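Local coordinates for protein chromatin structure-remodeling complex subunit RSC2 (Saccharomyces cerevisiae, PDB 4BB7) that serves in the ATP-dependent RSC complex, which remodels chromatin and positions nucleosomes, and contributes a BAH domain that binds histone H3, at residues 213-216 with 222-225; 18-23 with 95-100. One frame throughout, in Å; residues are numbered along the deposited sequence.

Contact 1. Residues 213-216 with 222-225; sequences QRDD and TSDD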
loop_
_atom_site.group_PDB
_atom_site.type_symbol
_atom_site.label_atom_id
_atom_site.label_comp_id
_atom_site.label_asym_id
_atom_site.label_seq_id
_atom_site.Cartn_x
_atom_site.Cartn_y
_atom_site.Cartn_z
ATOM N N GLN A 213 1.979 41.628 13.760
ATOM C CA GLN A 213 0.994 42.705 13.794
ATOM C C GLN A 213 -0.137 42.476 12.795
ATOM O O GLN A 213 -1.303 42.699 13.111
ATOM C CB GLN A 213 1.656 44.066 13.562
ATOM C CG GLN A 213 0.744 45.247 13.872
ATOM C CD GLN A 213 1.416 46.599 13.673
ATOM O OE1 GLN A 213 2.440 46.708 12.997
ATOM N NE2 GLN A 213 0.838 47.639 14.267
ATOM N N ARG A 214 0.206 42.025 11.594
ATOM C CA ARG A 214 -0.799 41.770 10.566
ATOM C C ARG A 214 -1.135 40.279 10.483
ATOM O O ARG A 214 -0.254 39.444 10.283
ATOM C CB ARG A 214 -0.337 42.301 9.203
ATOM C CG ARG A 214 -0.123 43.817 9.143
ATOM C CD ARG A 214 0.255 44.255 7.723
ATOM N NE ARG A 214 0.700 45.649 7.633
ATOM C CZ ARG A 214 1.124 46.226 6.508
ATOM N NH1 ARG A 214 1.160 45.534 5.375
ATOM N NH2 ARG A 214 1.511 47.494 6.509
ATOM N N ASP A 215 -2.413 39.954 10.645
ATOM C CA ASP A 215 -2.858 38.563 10.652
ATOM C C ASP A 215 -4.228 38.427 9.988
ATOM O O ASP A 215 -5.266 38.587 10.629
ATOM C CB ASP A 215 -2.903 38.032 12.080
ATOM C CG ASP A 215 -3.209 36.553 12.140
ATOM O OD1 ASP A 215 -3.238 35.904 11.074
ATOM O OD2 ASP A 215 -3.409 36.037 13.259
ATOM N N ASP A 216 -4.214 38.114 8.698
ATOM C CA ASP A 216 -5.414 38.178 7.872
ATOM C C ASP A 216 -6.385 37.022 8.089
ATOM O O ASP A 216 -7.595 37.188 7.940
ATOM C CB ASP A 216 -5.015 38.251 6.399
ATOM C CG ASP A 216 -3.959 39.299 6.140
ATOM O OD1 ASP A 216 -4.076 40.411 6.700
ATOM O OD2 ASP A 216 -3.007 39.007 5.384
ATOM N N THR A 222 -2.264 36.233 19.631
ATOM C CA THR A 222 -1.414 37.323 20.091
ATOM C C THR A 222 -1.253 38.408 19.039
ATOM O O THR A 222 -0.573 39.408 19.265
ATOM C CB THR A 222 -0.024 36.807 20.477
ATOM O OG1 THR A 222 0.567 36.151 19.349
ATOM C CG2 THR A 222 -0.125 35.820 21.623
ATOM N N SER A 223 -1.873 38.203 17.882
ATOM C CA SER A 223 -1.809 39.174 16.797
ATOM C C SER A 223 -2.584 40.429 17.167
ATOM O O SER A 223 -3.613 40.356 17.834
ATOM C CB SER A 223 -2.391 38.575 15.516
ATOM O OG SER A 223 -1.706 37.390 15.145
ATOM N N ASP A 224 -2.093 41.585 16.740
ATOM C CA ASP A 224 -2.850 42.816 16.910
ATOM C C ASP A 224 -4.154 42.727 16.127
ATOM O O ASP A 224 -5.233 42.978 16.663
ATOM C CB ASP A 224 -2.039 44.021 16.436
ATOM C CG ASP A 224 -1.042 44.491 17.468
ATOM O OD1 ASP A 224 -1.445 44.686 18.636
ATOM O OD2 ASP A 224 0.143 44.660 17.114
ATOM N N ASP A 225 -4.043 42.349 14.857
ATOM C CA ASP A 225 -5.193 42.319 13.963
ATOM C C ASP A 225 -5.983 41.024 14.044
ATOM O O ASP A 225 -5.477 39.986 14.473
ATOM C CB ASP A 225 -4.758 42.539 12.510
ATOM C CG ASP A 225 -4.226 43.931 12.265
ATOM O OD1 ASP A 225 -4.338 44.783 13.171
ATOM O OD2 ASP A 225 -3.702 44.175 11.160
#
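Gln213 and Asp225 meet through their backbones: the amide N of Asp225 donates to the carbonyl O of Gln213 at 3.3 Å, a long bond whose N-H...O angle of 145° leaves it moderately bent. The carboxylate of Asp225 folds back beside the same carbonyl, its OD2 lying 3.4 Å from Gln213 O; both are acceptors, so this is a close approach without a bond. OD2 also rests against Arg214, 3.8 Å from its CA. The guanidinium and carboxylate planes are nearly parallel, yet Arg214 NE stays 5.8 Å from Asp225 OD2, so the opposite charges probably help each other only at a distance. The side chain of Gln213 passes obliquely across the Asp224 carboxylate: with CG anti to the backbone N (chi1 -168°), CG is its nearest point, 3.3 Å from Asp224 OD2. A long, uncharged chain suits this exposed place, where a methylene meets a carboxylate that also has a long, weak ion pair with Lys211. All this belongs to an irregular loop between strands 206-207 and 230-231, which doubles back so that residues 213-216 and 222-225 lie together. On the inner side of the loop, Asp215 is buried. Ser223 OG donates to its OD2 at 2.9 Å, on the anti side of the carboxylate and out of its plane, while Tyr220 N supplies a second hydrogen bond to the same oxygen. A short, charged aspartate can thus gather hydroxyl and amide donors, and the small serine fits against it, its CB 3.5 Å from Asp215 CB.

Contact 2. Residues 18-23 with 95-100; sequences DEVIVN and HLVSNL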
loop_
_atom_site.group_PDB
_atom_site.type_symbol
_atom_site.label_atom_id
_atom_site.label_comp_id
_atom_site.label_asym_id
_atom_site.label_seq_id
_atom_site.Cartn_x
_atom_site.Cartn_y
_atom_site.Cartn_z
ATOM N N ASP A 18 -17.558 -0.464 -6.671
ATOM C CA ASP A 18 -18.344 0.736 -6.907
ATOM C C ASP A 18 -18.733 1.353 -5.571
ATOM O O ASP A 18 -18.568 2.556 -5.357
ATOM C CB ASP A 18 -19.592 0.397 -7.722
ATOM C CG ASP A 18 -20.318 1.628 -8.211
ATOM O OD1 ASP A 18 -19.946 2.144 -9.287
ATOM O OD2 ASP A 18 -21.260 2.078 -7.524
ATOM N N GLU A 19 -19.245 0.516 -4.674
ATOM C CA GLU A 19 -19.605 0.958 -3.334
ATOM C C GLU A 19 -19.224 -0.085 -2.288
ATOM O O GLU A 19 -19.109 -1.272 -2.590
ATOM C CB GLU A 19 -21.101 1.265 -3.243
ATOM C CG GLU A 19 -21.994 0.037 -3.169
ATOM C CD GLU A 19 -23.433 0.387 -2.835
ATOM O OE1 GLU A 19 -23.722 1.586 -2.632
ATOM O OE2 GLU A 19 -24.274 -0.536 -2.774
ATOM N N VAL A 20 -19.024 0.366 -1.056
ATOM C CA VAL A 20 -18.737 -0.537 0.045
ATOM C C VAL A 20 -19.808 -0.385 1.112
ATOM O O VAL A 20 -20.169 0.732 1.481
ATOM C CB VAL A 20 -17.350 -0.264 0.657
ATOM C CG1 VAL A 20 -17.190 -1.016 1.972
ATOM C CG2 VAL A 20 -16.262 -0.655 -0.320
ATOM N N ILE A 21 -20.325 -1.508 1.599
ATOM C CA ILE A 21 -21.353 -1.474 2.632
ATOM C C ILE A 21 -20.824 -1.967 3.976
ATOM O O ILE A 21 -20.561 -3.159 4.157
ATOM C CB ILE A 21 -22.592 -2.290 2.230
ATOM C CG1 ILE A 21 -23.101 -1.834 0.861
ATOM C CG2 ILE A 21 -23.682 -2.155 3.287
ATOM C CD1 ILE A 21 -24.431 -2.442 0.468
ATOM N N VAL A 22 -20.662 -1.039 4.914
ATOM C CA VAL A 22 -20.202 -1.377 6.253
ATOM C C VAL A 22 -21.241 -0.959 7.285
ATOM O O VAL A 22 -21.709 0.180 7.282
ATOM C CB VAL A 22 -18.849 -0.714 6.580
ATOM C CG1 VAL A 22 -18.500 -0.918 8.044
ATOM C CG2 VAL A 22 -17.755 -1.273 5.684
ATOM N N ASN A 23 -21.602 -1.894 8.159
ATOM C CA ASN A 23 -22.643 -1.671 9.152
ATOM C C ASN A 23 -23.923 -1.121 8.524
ATOM O O ASN A 23 -24.590 -0.255 9.097
ATOM C CB ASN A 23 -22.145 -0.742 10.256
ATOM C CG ASN A 23 -22.594 -1.186 11.629
ATOM O OD1 ASN A 23 -23.561 -1.936 11.764
ATOM N ND2 ASN A 23 -21.890 -0.732 12.660
ATOM N N HIS A 95 -6.810 1.260 3.956
ATOM C CA HIS A 95 -7.472 0.630 5.088
ATOM C C HIS A 95 -8.315 -0.561 4.643
ATOM O O HIS A 95 -8.779 -0.614 3.503
ATOM C CB HIS A 95 -8.396 1.621 5.793
ATOM C CG HIS A 95 -7.709 2.840 6.319
ATOM N ND1 HIS A 95 -7.511 3.057 7.665
ATOM C CD2 HIS A 95 -7.210 3.928 5.683
ATOM C CE1 HIS A 95 -6.903 4.219 7.836
ATOM N NE2 HIS A 95 -6.710 4.768 6.649
ATOM N N LEU A 96 -8.512 -1.513 5.549
ATOM C CA LEU A 96 -9.569 -2.502 5.392
ATOM C C LEU A 96 -10.890 -1.775 5.619
ATOM O O LEU A 96 -11.027 -1.043 6.599
ATOM C CB LEU A 96 -9.413 -3.625 6.421
ATOM C CG LEU A 96 -8.135 -4.463 6.343
ATOM C CD1 LEU A 96 -8.028 -5.420 7.522
ATOM C CD2 LEU A 96 -8.083 -5.227 5.030
ATOM N N VAL A 97 -11.854 -1.964 4.722
ATOM C CA VAL A 97 -13.126 -1.246 4.824
ATOM C C VAL A 97 -13.836 -1.527 6.147
ATOM O O VAL A 97 -14.760 -0.807 6.541
ATOM C CB VAL A 97 -14.068 -1.549 3.640
ATOM C CG1 VAL A 97 -13.390 -1.203 2.323
ATOM C CG2 VAL A 97 -14.503 -3.001 3.660
ATOM N N SER A 98 -13.391 -2.568 6.838
ATOM C CA SER A 98 -13.903 -2.866 8.168
ATOM C C SER A 98 -13.516 -1.774 9.175
ATOM O O SER A 98 -14.083 -1.696 10.264
ATOM C CB SER A 98 -13.405 -4.236 8.632
ATOM O OG SER A 98 -12.030 -4.397 8.327
ATOM N N ASN A 99 -12.557 -0.930 8.803
ATOM C CA ASN A 99 -12.131 0.174 9.661
ATOM C C ASN A 99 -13.141 1.318 9.715
ATOM O O ASN A 99 -13.178 2.072 10.687
ATOM C CB ASN A 99 -10.766 0.719 9.224
ATOM C CG ASN A 99 -9.644 -0.280 9.419
ATOM O OD1 ASN A 99 -9.776 -1.241 10.179
ATOM N ND2 ASN A 99 -8.524 -0.053 8.735
ATOM N N LEU A 100 -13.947 1.455 8.665
ATOM C CA LEU A 100 -14.961 2.505 8.612
ATOM C C LEU A 100 -15.917 2.383 9.789
ATOM O O LEU A 100 -16.526 1.333 9.997
ATOM C CB LEU A 100 -15.750 2.434 7.302
ATOM C CG LEU A 100 -15.032 2.783 6.000
ATOM C CD1 LEU A 100 -15.846 2.311 4.809
ATOM C CD2 LEU A 100 -14.754 4.284 5.916
#
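The short strand holding Val20 and Val22 runs past the 3-10 turn of residues 97-99, the backbones coming nearest at Val22 and Ser98, whose CA atoms are 6.7 Å apart. Val20 and Val97 meet tip to tip, Val20 CG1 lying 3.6 Å from Val97 CB. The other inward valine, Val22, has CG1 anti to its backbone N (chi1 172°), which sets CG1 3.6 Å from Leu100 O and brings CG2 tightly against Val97 O, at 3.1 Å. That oxygen already accepts the backbone N of Leu100, a bond that closes the turn. CG2 also faces Leu100 CD1 at 4.2 Å. Beta-branched valines suit a strand and offer two methyls to the seam, while Leu100 reaches on toward Tyr27 and strand 32-35. A 3-10 turn linking two barrel strands, here 87-96 and 100-108, recalls SH3-like barrels, the clan to which BAH belongs; the hairpin of 20-22 and 25-27 packs on it. Trimming Val22 to an alanine removes both methyls, which would probably open a gap over Val97 O and leave Leu100 CD1 without its neighbour. Methyls thus pack on methyls and on backbone carbonyl oxygens, without polar pairing between the segments, while the turn's own backbone bonds, Asn99 N to Leu96 O and Leu100 N to Val97 O, are internal.

Contacts 1 and 2 lie on opposite sides of the centre of the chain, their centres about 23 and 22 Å from it. Those centres are about 44 Å apart and the nearest atoms of the two contacts about 32 Å, so neither touches the other. They follow in series along the sequence: contact 2 joins positions 72 residues apart, bringing the N-terminal hairpin to a barrel turn, and is complete before contact 1 begins, which merely folds one loop back across five intervening residues. The chemistry differs accordingly, with methyls at 18-23/95-100 and hydrogen-bonded polar groups at 213-216/222-225. The second chain of the assembly touches neither contact.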